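Local structure of EvpC (Edwardsiella tarda, 3EAA) at the interface of chains A and B. The protein is an Hcp-family protein secreted by the type VI secretion system that probably assembles into hexameric rings, the building blocks of the secretion tube. Numbering follows the deposited sequence. Chains: chain A/B, EvpC.

The interface of chains A and B. Residues chain A 30-33, 98, 100; chain B 63, 110-114, 122.
A:Trp32 and B:Tyr110 both place CG anti to the backbone N (chi1 169° for A:Trp32), and B:Cys112 turns SG the same way, so indole, phenol and thiol gather on one side of an antiparallel strand pairing between neighbouring subunits. Strand 32-36 of chain A runs against strand 105-113 of chain B, carrying the beta-sheet across the subunit boundary as expected for an Hcp ring. A:Trp32 and B:Cys112 form its two-way backbone bridge: A:Trp32 N donates to B:Cys112 O at 2.7 Å, the donor standing above the carbonyl plane, and B:Cys112 N returns a hydrogen bond to A:Trp32 O. Beyond this pair, A:Gly33 faces B:Gln111, whose bent side chain lays its amide carbon CD 3.8 Å from A:Gly33 CA. The indole crosses B:Tyr110 edge to face, the ring planes 57° apart and A:Trp32 CE3 lying in the plane of the B:Tyr110 ring, at its edge. Within chain A, A:Tyr100 backs the indole, with CE2 4.1 Å above the plane of the A:Trp32 ring. A:Phe30 tucks CG between its backbone N and carbonyl carbon (chi1 53°), turning its ring toward the end of the partner strand; one face receives the backbone of B:Gly114, with A:Phe30 CE1 3.5 Å from B:Gly114 CA. At the phenyl edge, in plane, B:Cys112 SG meets A:Phe30 CE2 at 3.5 Å. Farther along, the extended selenomethionine B:Met63 reaches across tip to tip, its terminal methyl CE 3.5 Å from A:Cys98 SG.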
loop_
_atom_site.group_PDB
_atom_site.type_symbol
_atom_site.label_atom_id
_atom_site.label_comp_id
_atom_site.label_asym_id
_atom_site.label_seq_id
_atom_site.Cartn_x
_atom_site.Cartn_y
_atom_site.Cartn_z
ATOM N N PHE A 30 -12.871 -18.932 -1.733
ATOM C CA PHE A 30 -11.948 -20.057 -1.775
ATOM C C PHE A 30 -10.527 -19.741 -2.244
ATOM O O PHE A 30 -9.561 -20.127 -1.580
ATOM C CB PHE A 30 -12.529 -21.227 -2.566
ATOM C CG PHE A 30 -13.005 -20.866 -3.939
ATOM C CD1 PHE A 30 -14.299 -20.448 -4.134
ATOM C CD2 PHE A 30 -12.168 -20.972 -5.028
ATOM C CE1 PHE A 30 -14.759 -20.133 -5.380
ATOM C CE2 PHE A 30 -12.620 -20.653 -6.296
ATOM C CZ PHE A 30 -13.921 -20.232 -6.471
ATOM N N ALA A 31 -10.386 -19.062 -3.379
ATOM C CA ALA A 31 -9.049 -18.765 -3.909
ATOM C C ALA A 31 -8.167 -20.006 -4.040
ATOM O O ALA A 31 -7.886 -20.700 -3.067
ATOM C CB ALA A 31 -8.351 -17.721 -3.070
ATOM N N TRP A 32 -7.718 -20.269 -5.257
ATOM C CA TRP A 32 -6.937 -21.461 -5.562
ATOM C C TRP A 32 -6.228 -21.256 -6.884
ATOM O O TRP A 32 -6.710 -20.531 -7.750
ATOM C CB TRP A 32 -7.839 -22.690 -5.676
ATOM C CG TRP A 32 -7.125 -23.875 -6.252
ATOM C CD1 TRP A 32 -6.422 -24.816 -5.562
ATOM C CD2 TRP A 32 -7.036 -24.243 -7.638
ATOM N NE1 TRP A 32 -5.905 -25.751 -6.429
ATOM C CE2 TRP A 32 -6.268 -25.420 -7.706
ATOM C CE3 TRP A 32 -7.533 -23.694 -8.822
ATOM C CZ2 TRP A 32 -5.983 -26.057 -8.911
ATOM C CZ3 TRP A 32 -7.249 -24.334 -10.021
ATOM C CH2 TRP A 32 -6.479 -25.500 -10.054
ATOM N N GLY A 33 -5.092 -21.909 -7.052
ATOM C CA GLY A 33 -4.281 -21.650 -8.219
ATOM C C GLY A 33 -3.315 -22.754 -8.583
ATOM O O GLY A 33 -2.893 -23.561 -7.745
ATOM N N CYS A 98 -19.610 -26.223 -10.213
ATOM C CA CYS A 98 -18.181 -26.435 -10.080
ATOM C C CYS A 98 -17.901 -27.339 -8.908
ATOM O O CYS A 98 -18.208 -27.003 -7.770
ATOM C CB CYS A 98 -17.459 -25.112 -9.872
ATOM S SG CYS A 98 -15.683 -25.321 -9.769
ATOM N N TYR A 100 -15.025 -29.316 -6.903
ATOM C CA TYR A 100 -13.613 -29.557 -6.670
ATOM C C TYR A 100 -13.462 -30.742 -5.747
ATOM O O TYR A 100 -14.323 -30.986 -4.917
ATOM C CB TYR A 100 -12.949 -28.330 -6.061
ATOM C CG TYR A 100 -12.172 -27.513 -7.055
ATOM C CD1 TYR A 100 -12.703 -26.347 -7.604
ATOM C CD2 TYR A 100 -10.896 -27.900 -7.440
ATOM C CE1 TYR A 100 -11.979 -25.588 -8.516
ATOM C CE2 TYR A 100 -10.162 -27.151 -8.348
ATOM C CZ TYR A 100 -10.709 -25.997 -8.886
ATOM O OH TYR A 100 -9.979 -25.260 -9.793
HETATM N N MSE B 63 -15.636 -17.870 -14.667
HETATM C CA MSE B 63 -15.629 -19.294 -14.927
HETATM C C MSE B 63 -16.553 -19.576 -16.079
HETATM O O MSE B 63 -17.662 -19.046 -16.162
HETATM C CB MSE B 63 -16.118 -20.073 -13.712
HETATM C CG MSE B 63 -15.007 -20.619 -12.841
HETATM SE SE MSE B 63 -15.594 -22.149 -11.785
HETATM C CE MSE B 63 -13.828 -22.812 -11.263
ATOM N N TYR B 110 -2.749 -20.568 -13.849
ATOM C CA TYR B 110 -4.171 -20.441 -13.777
ATOM C C TYR B 110 -4.455 -20.156 -12.322
ATOM O O TYR B 110 -3.936 -20.839 -11.438
ATOM C CB TYR B 110 -4.832 -21.747 -14.184
ATOM C CG TYR B 110 -6.279 -21.816 -13.773
ATOM C CD1 TYR B 110 -7.285 -21.493 -14.668
ATOM C CD2 TYR B 110 -6.639 -22.174 -12.484
ATOM C CE1 TYR B 110 -8.602 -21.542 -14.298
ATOM C CE2 TYR B 110 -7.947 -22.214 -12.109
ATOM C CZ TYR B 110 -8.928 -21.902 -13.019
ATOM O OH TYR B 110 -10.250 -21.939 -12.651
ATOM N N GLN B 111 -5.253 -19.131 -12.065
ATOM C CA GLN B 111 -5.650 -18.828 -10.697
ATOM C C GLN B 111 -7.153 -18.778 -10.614
ATOM O O GLN B 111 -7.825 -18.442 -11.595
ATOM C CB GLN B 111 -5.056 -17.499 -10.218
ATOM C CG GLN B 111 -3.562 -17.516 -9.963
ATOM C CD GLN B 111 -3.209 -18.043 -8.591
ATOM O OE1 GLN B 111 -3.935 -17.821 -7.621
ATOM N NE2 GLN B 111 -2.084 -18.748 -8.499
ATOM N N CYS B 112 -7.672 -19.114 -9.439
ATOM C CA CYS B 112 -9.104 -19.132 -9.225
ATOM C C CYS B 112 -9.450 -18.482 -7.903
ATOM O O CYS B 112 -8.635 -18.484 -6.989
ATOM C CB CYS B 112 -9.641 -20.558 -9.264
ATOM S SG CYS B 112 -11.417 -20.565 -9.558
ATOM N N SER B 113 -10.654 -17.929 -7.805
ATOM C CA SER B 113 -11.071 -17.238 -6.594
ATOM C C SER B 113 -12.549 -16.886 -6.657
ATOM O O SER B 113 -13.077 -16.630 -7.732
ATOM C CB SER B 113 -10.242 -15.960 -6.396
ATOM O OG SER B 113 -10.847 -14.848 -7.033
ATOM N N GLY B 114 -13.216 -16.880 -5.509
ATOM C CA GLY B 114 -14.643 -16.623 -5.470
ATOM C C GLY B 114 -15.075 -15.619 -4.422
ATOM O O GLY B 114 -14.902 -15.852 -3.225
ATOM N N PRO B 122 -17.582 -16.692 -10.119
ATOM C CA PRO B 122 -16.202 -16.634 -9.636
ATOM C C PRO B 122 -15.344 -16.022 -10.713
ATOM O O PRO B 122 -15.792 -15.874 -11.843
ATOM C CB PRO B 122 -15.821 -18.103 -9.488
ATOM C CG PRO B 122 -17.107 -18.828 -9.381
ATOM C CD PRO B 122 -18.079 -18.072 -10.211
#